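Local coordinates for regulator of polyketide synthase expression (Bifidobacterium adolescentis, PDB 3ONQ), which probably acts as a PucR-type transcriptional regulator that binds DNA through a C-terminal helix-turn-helix domain, although its exact function is unknown, at residues Glu120-Leu126 against Arg158-Ala162; Leu200-Thr204 against Thr215-Leu219; Leu81-Val86 against Ala99-Val105; Ile24-Ala28 against Leu44-Leu48. Residue numbers count along the deposited sequence, not the author numbering.

Contact 1 (Glu120-Leu126 against Arg158-Ala162); sequences EDEPLYL and RPLRA
Two backbone hydrogen bonds pair Leu124-Leu126 with the short strand 160-161. Leu160 N donates to Leu124 O (2.7 Å) and Leu126 N donates to Leu160 O (3.0 Å). The pairing is parallel, with Tyr125 beside Leu160 (CA-CA 4.6 Å) and Leu126 beside Arg161. Tyr125 CA also makes a CA-H...O contact with Leu160 O (3.4 Å). The Tyr125 side chain is t (chi1 179°) and runs along the partner strand, so its OH donates to Ala162 O at 2.7 Å. At the other end, extended Arg158 (chi1 to chi3 all t) reaches back to Glu120. Glu120 OE2 lies 3.4 Å from Arg158 NH2, a salt bridge of charges alone; Arg158 NH1 hydrogen-bonds Ser119 O. Water 1 links Glu122 O (2.9 Å) with Arg158 NH1 (2.4 Å). Pro159 follows a cis peptide bond, and its CB meets Leu124 CD2 at 3.9 Å. Tyr125 CD1 packs on Leu160 CB (3.9 Å). The strands belong to a beta-alpha-beta unit, and strand 160-161 edges the sheet within this chain. Tyr125 packs against the connecting helix 132-149, whereas Leu126 and Pro159 face helix 107-114.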
loop_
_atom_site.group_PDB
_atom_site.type_symbol
_atom_site.label_atom_id
_atom_site.label_comp_id
_atom_site.label_asym_id
_atom_site.label_seq_id
_atom_site.Cartn_x
_atom_site.Cartn_y
_atom_site.Cartn_z
ATOM N N GLU B 120 -12.222 -25.153 26.741
ATOM C CA GLU B 120 -11.763 -26.374 26.097
ATOM C C GLU B 120 -12.758 -26.841 25.042
ATOM O O GLU B 120 -12.435 -27.685 24.205
ATOM C CB GLU B 120 -11.575 -27.487 27.142
ATOM C CG GLU B 120 -10.503 -27.213 28.197
ATOM C CD GLU B 120 -9.095 -27.522 27.705
ATOM O OE1 GLU B 120 -8.925 -28.511 26.958
ATOM O OE2 GLU B 120 -8.160 -26.771 28.064
ATOM N N ASP B 121 -13.972 -26.299 25.087
ATOM C CA ASP B 121 -15.056 -26.760 24.213
ATOM C C ASP B 121 -15.165 -25.907 22.959
ATOM O O ASP B 121 -16.048 -26.120 22.129
ATOM C CB ASP B 121 -16.403 -26.728 24.945
ATOM C CG ASP B 121 -16.436 -27.637 26.164
ATOM O OD1 ASP B 121 -15.936 -28.779 26.078
ATOM O OD2 ASP B 121 -16.968 -27.202 27.210
ATOM N N GLU B 122 -14.271 -24.930 22.837
ATOM C CA GLU B 122 -14.272 -24.015 21.705
ATOM C C GLU B 122 -12.873 -23.931 21.087
ATOM O O GLU B 122 -11.874 -24.179 21.751
ATOM C CB GLU B 122 -14.733 -22.620 22.143
ATOM C CG GLU B 122 -16.050 -22.600 22.926
ATOM C CD GLU B 122 -17.231 -23.121 22.114
ATOM O OE1 GLU B 122 -17.159 -23.105 20.863
ATOM O OE2 GLU B 122 -18.234 -23.546 22.734
ATOM N N PRO B 123 -12.803 -23.585 19.801
ATOM C CA PRO B 123 -11.520 -23.443 19.113
ATOM C C PRO B 123 -10.636 -22.367 19.732
ATOM O O PRO B 123 -11.116 -21.414 20.349
ATOM C CB PRO B 123 -11.939 -23.035 17.699
ATOM C CG PRO B 123 -13.297 -23.641 17.543
ATOM C CD PRO B 123 -13.940 -23.434 18.879
ATOM N N LEU B 124 -9.335 -22.554 19.568
ATOM C CA LEU B 124 -8.320 -21.647 20.049
ATOM C C LEU B 124 -7.339 -21.506 18.889
ATOM O O LEU B 124 -6.986 -22.506 18.258
ATOM C CB LEU B 124 -7.628 -22.275 21.260
ATOM C CG LEU B 124 -6.412 -21.598 21.874
ATOM C CD1 LEU B 124 -6.824 -20.308 22.564
ATOM C CD2 LEU B 124 -5.724 -22.526 22.859
ATOM N N TYR B 125 -6.912 -20.280 18.590
ATOM C CA TYR B 125 -5.971 -20.053 17.488
ATOM C C TYR B 125 -4.752 -19.231 17.911
ATOM O O TYR B 125 -4.888 -18.222 18.602
ATOM C CB TYR B 125 -6.675 -19.363 16.316
ATOM C CG TYR B 125 -5.757 -19.071 15.146
ATOM C CD1 TYR B 125 -5.555 -20.017 14.159
ATOM C CD2 TYR B 125 -5.067 -17.857 15.047
ATOM C CE1 TYR B 125 -4.707 -19.766 13.082
ATOM C CE2 TYR B 125 -4.219 -17.594 13.958
ATOM C CZ TYR B 125 -4.047 -18.561 12.982
ATOM O OH TYR B 125 -3.218 -18.350 11.904
ATOM N N LEU B 126 -3.569 -19.671 17.482
ATOM C CA LEU B 126 -2.308 -18.980 17.758
ATOM C C LEU B 126 -1.702 -18.491 16.447
ATOM O O LEU B 126 -1.456 -19.292 15.560
ATOM C CB LEU B 126 -1.318 -19.936 18.451
ATOM C CG LEU B 126 0.109 -19.397 18.677
ATOM C CD1 LEU B 126 0.092 -18.171 19.590
ATOM C CD2 LEU B 126 1.075 -20.449 19.240
ATOM N N ARG B 158 -5.529 -28.203 18.717
ATOM C CA ARG B 158 -5.607 -27.207 19.772
ATOM C C ARG B 158 -4.195 -26.914 20.266
ATOM O O ARG B 158 -3.535 -27.792 20.809
ATOM C CB ARG B 158 -6.489 -27.694 20.919
ATOM C CG ARG B 158 -6.597 -26.697 22.054
ATOM C CD ARG B 158 -7.573 -27.162 23.119
ATOM N NE ARG B 158 -7.611 -26.236 24.244
ATOM C CZ ARG B 158 -8.574 -25.344 24.450
ATOM N NH1 ARG B 158 -9.599 -25.264 23.615
ATOM N NH2 ARG B 158 -8.515 -24.541 25.503
ATOM N N PRO B 159 -3.720 -25.697 20.068
ATOM C CA PRO B 159 -4.451 -24.675 19.337
ATOM C C PRO B 159 -4.368 -24.873 17.834
ATOM O O PRO B 159 -3.458 -25.522 17.347
ATOM C CB PRO B 159 -3.690 -23.413 19.703
ATOM C CG PRO B 159 -2.310 -23.869 19.839
ATOM C CD PRO B 159 -2.362 -25.252 20.397
ATOM N N LEU B 160 -5.316 -24.298 17.118
ATOM C CA LEU B 160 -5.237 -24.205 15.687
ATOM C C LEU B 160 -4.085 -23.255 15.404
ATOM O O LEU B 160 -3.858 -22.320 16.154
ATOM C CB LEU B 160 -6.521 -23.628 15.123
ATOM C CG LEU B 160 -7.783 -24.457 15.298
ATOM C CD1 LEU B 160 -8.996 -23.600 15.082
ATOM C CD2 LEU B 160 -7.760 -25.596 14.329
ATOM N N ARG B 161 -3.351 -23.495 14.330
ATOM C CA ARG B 161 -2.202 -22.666 14.015
ATOM C C ARG B 161 -2.088 -22.275 12.557
ATOM O O ARG B 161 -2.571 -22.961 11.683
ATOM C CB ARG B 161 -0.909 -23.404 14.361
ATOM C CG ARG B 161 -0.659 -23.682 15.809
ATOM C CD ARG B 161 0.749 -24.188 15.977
ATOM N NE ARG B 161 1.080 -24.485 17.360
ATOM C CZ ARG B 161 0.617 -25.531 18.026
ATOM N NH1 ARG B 161 0.974 -25.726 19.283
ATOM N NH2 ARG B 161 -0.210 -26.378 17.435
ATOM N N ALA B 162 -1.434 -21.150 12.316
ATOM C CA ALA B 162 -0.939 -20.819 11.002
ATOM C C ALA B 162 -1.964 -20.859 9.878
ATOM O O ALA B 162 -2.975 -20.184 9.906
ATOM C CB ALA B 162 0.265 -21.676 10.662
HETATM O O HOH W 1 -9.662 -25.963 21.297
HETATM O O HOH W 2 0.600 -19.828 13.988
#

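Contact 2 (Leu200-Thr204 against Thr215-Leu219); sequences LTVST and TAKEL
Threonine and leucine side chains fill the angle between helices 198-207 and 212-219. The short segments run at 125° to each other, with axes 10.2 Å apart at closest approach. Thr204 and Thr215 have the nearest CA atoms, at 6.1 Å. Thr204 points toward the partner with chi1 -58° (m). This rotamer turns OG1 back to Leu200 O, a 2.7 Å hydrogen bond, and brings CG2 to 3.9 Å from Glu218 CB. Thr215 is also m; its CG2 lies 4.1 Å from Thr204 CG2, and its OG1 hydrogen-bonds Ser211 O. Leu219, in the mt rotamer, reaches across the gap. Its CD1 is 3.8 Å from Thr201 OG1, and its CD2 is 3.8 Å from Thr204 OG1. The tp rotamer of Leu200 brings its CD2 to 3.8 Å from Leu219 CD2. Thr201 is m, and its OG1 hydrogen-bonds Pro197 O and Arg229 NH1. This is helix packing within the PucR C-terminal helix-turn-helix domain. Val226 of helix 223-237 touches both Thr201 and Thr215, so a third helix packs against this pair.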
loop_
_atom_site.group_PDB
_atom_site.type_symbol
_atom_site.label_atom_id
_atom_site.label_comp_id
_atom_site.label_asym_id
_atom_site.label_seq_id
_atom_site.Cartn_x
_atom_site.Cartn_y
_atom_site.Cartn_z
ATOM N N LEU B 200 1.427 -30.011 -13.068
ATOM C CA LEU B 200 0.549 -30.792 -13.925
ATOM C C LEU B 200 0.125 -32.073 -13.214
ATOM O O LEU B 200 -1.035 -32.481 -13.302
ATOM C CB LEU B 200 1.239 -31.123 -15.240
ATOM C CG LEU B 200 0.477 -32.052 -16.182
ATOM C CD1 LEU B 200 -0.816 -31.394 -16.652
ATOM C CD2 LEU B 200 1.370 -32.404 -17.364
ATOM N N THR B 201 1.053 -32.686 -12.484
ATOM C CA THR B 201 0.785 -33.979 -11.841
ATOM C C THR B 201 -0.187 -33.850 -10.683
ATOM O O THR B 201 -1.105 -34.658 -10.545
ATOM C CB THR B 201 2.073 -34.674 -11.347
ATOM O OG1 THR B 201 2.989 -34.802 -12.435
ATOM C CG2 THR B 201 1.747 -36.071 -10.806
ATOM N N VAL B 202 0.010 -32.841 -9.843
ATOM C CA VAL B 202 -0.925 -32.579 -8.752
ATOM C C VAL B 202 -2.307 -32.241 -9.322
ATOM O O VAL B 202 -3.327 -32.753 -8.877
ATOM C CB VAL B 202 -0.430 -31.389 -7.888
ATOM C CG1 VAL B 202 -1.501 -30.957 -6.900
ATOM C CG2 VAL B 202 0.864 -31.755 -7.166
ATOM N N SER B 203 -2.331 -31.357 -10.310
ATOM C CA SER B 203 -3.589 -30.940 -10.903
ATOM C C SER B 203 -4.323 -32.155 -11.463
ATOM O O SER B 203 -5.523 -32.337 -11.254
ATOM C CB SER B 203 -3.315 -29.952 -12.030
ATOM O OG SER B 203 -4.525 -29.595 -12.665
ATOM N N THR B 204 -3.590 -32.989 -12.191
ATOM C CA THR B 204 -4.195 -34.140 -12.836
ATOM C C THR B 204 -4.661 -35.132 -11.776
ATOM O O THR B 204 -5.722 -35.713 -11.899
ATOM C CB THR B 204 -3.199 -34.843 -13.782
ATOM O OG1 THR B 204 -2.728 -33.914 -14.766
ATOM C CG2 THR B 204 -3.861 -36.007 -14.466
ATOM N N THR B 215 -3.963 -41.259 -12.716
ATOM C CA THR B 215 -3.053 -40.152 -12.978
ATOM C C THR B 215 -1.912 -40.663 -13.860
ATOM O O THR B 215 -1.630 -40.084 -14.903
ATOM C CB THR B 215 -2.515 -39.518 -11.661
ATOM O OG1 THR B 215 -3.610 -39.040 -10.870
ATOM C CG2 THR B 215 -1.582 -38.361 -11.958
ATOM N N ALA B 216 -1.279 -41.763 -13.442
ATOM C CA ALA B 216 -0.289 -42.460 -14.266
ATOM C C ALA B 216 -0.783 -42.698 -15.692
ATOM O O ALA B 216 -0.076 -42.436 -16.654
ATOM C CB ALA B 216 0.114 -43.791 -13.626
ATOM N N LYS B 217 -2.001 -43.208 -15.818
ATOM C CA LYS B 217 -2.584 -43.502 -17.120
ATOM C C LYS B 217 -2.739 -42.237 -17.971
ATOM O O LYS B 217 -2.364 -42.216 -19.143
ATOM C CB LYS B 217 -3.934 -44.195 -16.929
ATOM C CG LYS B 217 -4.767 -44.344 -18.185
ATOM C CD LYS B 217 -6.084 -45.062 -17.857
ATOM C CE LYS B 217 -6.983 -45.231 -19.084
ATOM N NZ LYS B 217 -7.456 -43.941 -19.666
ATOM N N GLU B 218 -3.296 -41.190 -17.372
ATOM C CA GLU B 218 -3.463 -39.896 -18.036
ATOM C C GLU B 218 -2.142 -39.282 -18.505
ATOM O O GLU B 218 -2.070 -38.708 -19.587
ATOM C CB GLU B 218 -4.165 -38.909 -17.100
ATOM C CG GLU B 218 -5.529 -38.471 -17.566
ATOM C CD GLU B 218 -5.500 -37.880 -18.963
ATOM O OE1 GLU B 218 -5.142 -36.691 -19.114
ATOM O OE2 GLU B 218 -5.835 -38.612 -19.914
ATOM N N LEU B 219 -1.100 -39.399 -17.689
ATOM C CA LEU B 219 0.151 -38.695 -17.968
ATOM C C LEU B 219 1.211 -39.539 -18.659
ATOM O O LEU B 219 2.304 -39.051 -18.957
ATOM C CB LEU B 219 0.724 -38.118 -16.673
ATOM C CG LEU B 219 -0.097 -37.026 -15.987
ATOM C CD1 LEU B 219 0.539 -36.667 -14.661
ATOM C CD2 LEU B 219 -0.245 -35.800 -16.884
#

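Contact 3 (Leu81-Val86 against Ala99-Val105); sequences LGGEHV and ACQMGAV
Three glycines shape this contact, and two of them would clash with the opposite segment if they carried a CB. An ideal CB on Gly83 would lie 2.6 Å from Val105 CG2; one on Gly103 would lie 2.9 Å from Gly82 O. A Schellman motif ends helix 67-80, with Gly82 (phi 88°) as its C-prime residue. Opposite it, Met102-Val105 forms a type II' beta turn with Gly103 at phi 57°, closed by Val105 N to Met102 O (2.9 Å). Ala104 N donates to Leu81 O (2.8 Å), joining the helix end to the turn. Leu81 CB packs on Val105 CG2 (3.9 Å). The segments run antiparallel toward the sheet edge. There Cys100 N donates to His85 O (3.1 Å), and Val86 and Ala99 form a non-hydrogen-bonded pair (CA-CA 4.3 Å), beginning the hairpin of strands 86-91 and 94-100. SE of selenomethionine Met102 sits obliquely 5.0 Å from the His85 ring centroid, and its CE is 3.2 Å from Glu84 OE2. Trp50 meets the His85 ring, and a sulfate, probably from the crystallisation liquor, lies nearby. Where the backbones part beyond His85 and Cys100, water 3 donates to His85 O (2.8 Å) and Cys100 O (2.9 Å).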
loop_
_atom_site.group_PDB
_atom_site.type_symbol
_atom_site.label_atom_id
_atom_site.label_comp_id
_atom_site.label_asym_id
_atom_site.label_seq_id
_atom_site.Cartn_x
_atom_site.Cartn_y
_atom_site.Cartn_z
ATOM N N LEU B 81 6.007 -13.393 32.055
ATOM C CA LEU B 81 6.983 -13.801 31.050
ATOM C C LEU B 81 7.868 -12.636 30.615
ATOM O O LEU B 81 8.613 -12.745 29.642
ATOM C CB LEU B 81 6.281 -14.408 29.831
ATOM C CG LEU B 81 5.711 -15.811 30.024
ATOM C CD1 LEU B 81 4.567 -16.067 29.054
ATOM C CD2 LEU B 81 6.819 -16.880 29.891
ATOM N N GLY B 82 7.777 -11.523 31.335
ATOM C CA GLY B 82 8.632 -10.372 31.090
ATOM C C GLY B 82 8.140 -9.367 30.053
ATOM O O GLY B 82 8.913 -8.534 29.585
ATOM N N GLY B 83 6.864 -9.437 29.689
ATOM C CA GLY B 83 6.320 -8.514 28.707
ATOM C C GLY B 83 5.541 -7.408 29.382
ATOM O O GLY B 83 5.211 -7.509 30.558
ATOM N N GLU B 84 5.232 -6.350 28.648
ATOM C CA GLU B 84 4.461 -5.256 29.232
ATOM C C GLU B 84 3.375 -4.696 28.319
ATOM O O GLU B 84 2.713 -3.723 28.667
ATOM C CB GLU B 84 5.386 -4.139 29.691
ATOM C CG GLU B 84 6.601 -3.927 28.821
ATOM C CD GLU B 84 7.604 -3.018 29.495
ATOM O OE1 GLU B 84 7.212 -2.327 30.460
ATOM O OE2 GLU B 84 8.777 -2.996 29.073
ATOM N N HIS B 85 3.198 -5.302 27.152
ATOM C CA HIS B 85 2.151 -4.855 26.241
ATOM C C HIS B 85 1.339 -6.031 25.743
ATOM O O HIS B 85 1.892 -6.990 25.201
ATOM C CB HIS B 85 2.760 -4.118 25.054
ATOM C CG HIS B 85 3.709 -3.033 25.454
ATOM N ND1 HIS B 85 3.328 -1.966 26.239
ATOM C CD2 HIS B 85 5.026 -2.855 25.188
ATOM C CE1 HIS B 85 4.367 -1.175 26.437
ATOM N NE2 HIS B 85 5.409 -1.690 25.809
ATOM N N VAL B 86 0.029 -5.960 25.956
ATOM C CA VAL B 86 -0.899 -6.856 25.295
ATOM C C VAL B 86 -2.229 -6.123 25.070
ATOM O O VAL B 86 -2.857 -5.636 26.013
ATOM C CB VAL B 86 -1.060 -8.195 26.061
ATOM C CG1 VAL B 86 -1.551 -7.956 27.459
ATOM C CG2 VAL B 86 -1.996 -9.146 25.306
ATOM N N ALA B 99 -0.194 -9.843 21.665
ATOM C CA ALA B 99 0.926 -9.664 22.589
ATOM C C ALA B 99 2.153 -9.101 21.888
ATOM O O ALA B 99 2.476 -9.472 20.755
ATOM C CB ALA B 99 1.274 -10.985 23.278
ATOM N N CYS B 100 2.847 -8.205 22.569
ATOM C CA CYS B 100 4.109 -7.723 22.047
ATOM C C CYS B 100 5.171 -8.779 22.337
ATOM O O CYS B 100 5.299 -9.255 23.468
ATOM C CB CYS B 100 4.499 -6.379 22.680
ATOM S SG CYS B 100 6.099 -5.792 22.087
ATOM N N GLN B 101 5.916 -9.177 21.320
ATOM C CA GLN B 101 6.909 -10.211 21.543
ATOM C C GLN B 101 8.199 -9.588 22.042
ATOM O O GLN B 101 8.930 -8.954 21.287
ATOM C CB GLN B 101 7.161 -11.050 20.296
ATOM C CG GLN B 101 8.329 -12.017 20.488
ATOM C CD GLN B 101 8.582 -12.880 19.282
ATOM O OE1 GLN B 101 7.894 -13.880 19.064
ATOM N NE2 GLN B 101 9.578 -12.507 18.487
HETATM N N MSE B 102 8.448 -9.764 23.331
HETATM C CA MSE B 102 9.622 -9.221 23.994
HETATM C C MSE B 102 9.861 -10.054 25.246
HETATM O O MSE B 102 8.943 -10.733 25.719
HETATM C CB MSE B 102 9.371 -7.768 24.393
HETATM C CG MSE B 102 8.150 -7.612 25.279
HETATM SE SE MSE B 102 7.749 -5.777 25.836
HETATM C CE MSE B 102 9.219 -5.510 27.098
ATOM N N GLY B 103 11.078 -9.990 25.787
ATOM C CA GLY B 103 11.428 -10.774 26.959
ATOM C C GLY B 103 11.185 -12.238 26.655
ATOM O O GLY B 103 11.623 -12.736 25.615
ATOM N N ALA B 104 10.453 -12.926 27.531
ATOM C CA ALA B 104 10.143 -14.339 27.299
ATOM C C ALA B 104 8.772 -14.557 26.673
ATOM O O ALA B 104 8.310 -15.697 26.580
ATOM C CB ALA B 104 10.260 -15.139 28.593
ATOM N N VAL B 105 8.113 -13.479 26.254
ATOM C CA VAL B 105 6.809 -13.606 25.608
ATOM C C VAL B 105 6.989 -14.067 24.169
ATOM O O VAL B 105 7.205 -13.254 23.272
ATOM C CB VAL B 105 6.030 -12.287 25.607
ATOM C CG1 VAL B 105 4.637 -12.506 24.996
ATOM C CG2 VAL B 105 5.924 -11.729 27.018
HETATM O O HOH W 3 4.342 -8.181 25.936
#

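Contact 4 (Ile24-Ala28 against Leu44-Leu48); sequences IERLA and LMNIL
Apolar packing joins helices 21-33 and 39-48. The short segments run at 143° to each other (signed crossing angle -143°), with axes 9.8 Å apart at closest approach. Ala28 lies nearest Leu44 (CA-CA 6.2 Å), and Glu25 nearest Leu48 (7.3 Å). Ile24, in the mt rotamer, places CG2 3.8 Å from Leu48 CG and CD1 3.9 Å from Ile47 CG2. Leu27 is tp, and its CD2 meets CD1 of Leu44 (mt) at 3.6 Å. Ala28 CB is 4.0 Å from Leu48 CD1 and 4.1 Å from SE of Met45, a selenomethionine. Leu48 is mt, and its CD1 also touches Glu25 CA (4.0 Å). Polar links run to other parts: Glu25 OE2 forms a salt bridge with Arg75 and accepts a hydrogen bond from Ile88 N. Between subunits, Ile24 packs on Thr23 of the second subunit, and Ile47 O receives a weak hydrogen bond from Arg26 of that subunit. These consecutive helices, joined by a short loop, form a near-antiparallel helical hairpin beside the second subunit.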
loop_
_atom_site.group_PDB
_atom_site.type_symbol
_atom_site.label_atom_id
_atom_site.label_comp_id
_atom_site.label_asym_id
_atom_site.label_seq_id
_atom_site.Cartn_x
_atom_site.Cartn_y
_atom_site.Cartn_z
ATOM N N ILE B 24 -8.466 3.895 24.599
ATOM C CA ILE B 24 -7.396 3.937 23.624
ATOM C C ILE B 24 -7.112 2.513 23.115
ATOM O O ILE B 24 -6.892 2.302 21.921
ATOM C CB ILE B 24 -6.132 4.573 24.210
ATOM C CG1 ILE B 24 -6.445 6.000 24.675
ATOM C CG2 ILE B 24 -4.996 4.582 23.182
ATOM C CD1 ILE B 24 -5.280 6.714 25.298
ATOM N N GLU B 25 -7.133 1.543 24.022
ATOM C CA GLU B 25 -6.905 0.149 23.651
ATOM C C GLU B 25 -8.022 -0.371 22.735
ATOM O O GLU B 25 -7.754 -0.970 21.692
ATOM C CB GLU B 25 -6.799 -0.739 24.892
ATOM C CG GLU B 25 -6.524 -2.207 24.560
ATOM C CD GLU B 25 -6.682 -3.125 25.758
ATOM O OE1 GLU B 25 -7.645 -2.935 26.527
ATOM O OE2 GLU B 25 -5.848 -4.038 25.932
ATOM N N ARG B 26 -9.270 -0.140 23.131
ATOM C CA ARG B 26 -10.394 -0.648 22.361
ATOM C C ARG B 26 -10.380 -0.036 20.972
ATOM O O ARG B 26 -10.683 -0.715 19.981
ATOM C CB ARG B 26 -11.729 -0.377 23.053
ATOM C CG ARG B 26 -12.930 -0.835 22.235
ATOM C CD ARG B 26 -14.245 -0.641 22.987
ATOM N NE ARG B 26 -14.187 0.443 23.972
ATOM C CZ ARG B 26 -14.407 1.732 23.710
ATOM N NH1 ARG B 26 -14.697 2.137 22.476
ATOM N NH2 ARG B 26 -14.327 2.625 24.693
ATOM N N LEU B 27 -10.024 1.247 20.907
ATOM C CA LEU B 27 -9.944 1.955 19.632
ATOM C C LEU B 27 -8.841 1.381 18.749
ATOM O O LEU B 27 -9.041 1.172 17.553
ATOM C CB LEU B 27 -9.728 3.456 19.842
ATOM C CG LEU B 27 -9.549 4.298 18.578
ATOM C CD1 LEU B 27 -10.808 4.269 17.711
ATOM C CD2 LEU B 27 -9.176 5.749 18.935
ATOM N N ALA B 28 -7.670 1.136 19.328
ATOM C CA ALA B 28 -6.588 0.553 18.546
ATOM C C ALA B 28 -6.985 -0.856 18.087
ATOM O O ALA B 28 -6.752 -1.235 16.942
ATOM C CB ALA B 28 -5.314 0.506 19.351
ATOM N N LEU B 44 -1.672 5.726 17.898
ATOM C CA LEU B 44 -2.397 5.102 19.001
ATOM C C LEU B 44 -1.546 4.027 19.669
ATOM O O LEU B 44 -1.482 3.941 20.894
ATOM C CB LEU B 44 -3.712 4.501 18.520
ATOM C CG LEU B 44 -4.771 5.496 18.051
ATOM C CD1 LEU B 44 -6.010 4.738 17.637
ATOM C CD2 LEU B 44 -5.100 6.488 19.140
HETATM N N MSE B 45 -0.896 3.193 18.865
HETATM C CA MSE B 45 -0.052 2.142 19.429
HETATM C C MSE B 45 1.150 2.777 20.146
HETATM O O MSE B 45 1.567 2.323 21.213
HETATM C CB MSE B 45 0.400 1.167 18.344
HETATM C CG MSE B 45 -0.756 0.377 17.728
HETATM SE SE MSE B 45 -1.504 -0.896 19.003
HETATM C CE MSE B 45 -0.280 -2.363 18.579
ATOM N N ASN B 46 1.701 3.832 19.558
ATOM C CA ASN B 46 2.744 4.606 20.241
ATOM C C ASN B 46 2.318 5.014 21.642
ATOM O O ASN B 46 3.045 4.829 22.604
ATOM C CB ASN B 46 3.049 5.874 19.454
ATOM C CG ASN B 46 4.338 5.791 18.691
ATOM O OD1 ASN B 46 5.345 5.303 19.204
ATOM N ND2 ASN B 46 4.325 6.284 17.454
ATOM N N ILE B 47 1.129 5.597 21.744
ATOM C CA ILE B 47 0.600 6.070 23.017
ATOM C C ILE B 47 0.456 4.939 24.023
ATOM O O ILE B 47 0.679 5.123 25.220
ATOM C CB ILE B 47 -0.766 6.763 22.804
ATOM C CG1 ILE B 47 -0.554 8.154 22.212
ATOM C CG2 ILE B 47 -1.544 6.847 24.099
ATOM C CD1 ILE B 47 -1.685 8.617 21.305
ATOM N N LEU B 48 0.077 3.763 23.527
ATOM C CA LEU B 48 -0.078 2.585 24.370
ATOM C C LEU B 48 1.262 1.990 24.796
ATOM O O LEU B 48 1.315 1.196 25.733
ATOM C CB LEU B 48 -0.903 1.517 23.644
ATOM C CG LEU B 48 -2.412 1.774 23.584
ATOM C CD1 LEU B 48 -3.094 0.712 22.731
ATOM C CD2 LEU B 48 -2.994 1.791 24.994
#

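Along the chain the contacts follow in series: contact 4, contact 3, contact 1, contact 2. Contacts 3 and 4 touch in packing, with centres about 17 Å apart; Val86 O lies 3.4 Å from Glu25 OE2. Arg75 bridges them through a salt bridge to Glu25 OE2 and a hydrogen bond to Val86 O. Contacts 1 and 3 reach the same mixed sheet, at strands 160-161 and 86-91, which are outermost within this chain; their centres are about 21 Å apart. Contact 2 stands apart in the helix-turn-helix domain, its centre about 36 Å from that of contact 1 and about 53 Å from that of contact 4. The sheet and the probable DNA-binding region are therefore well separated.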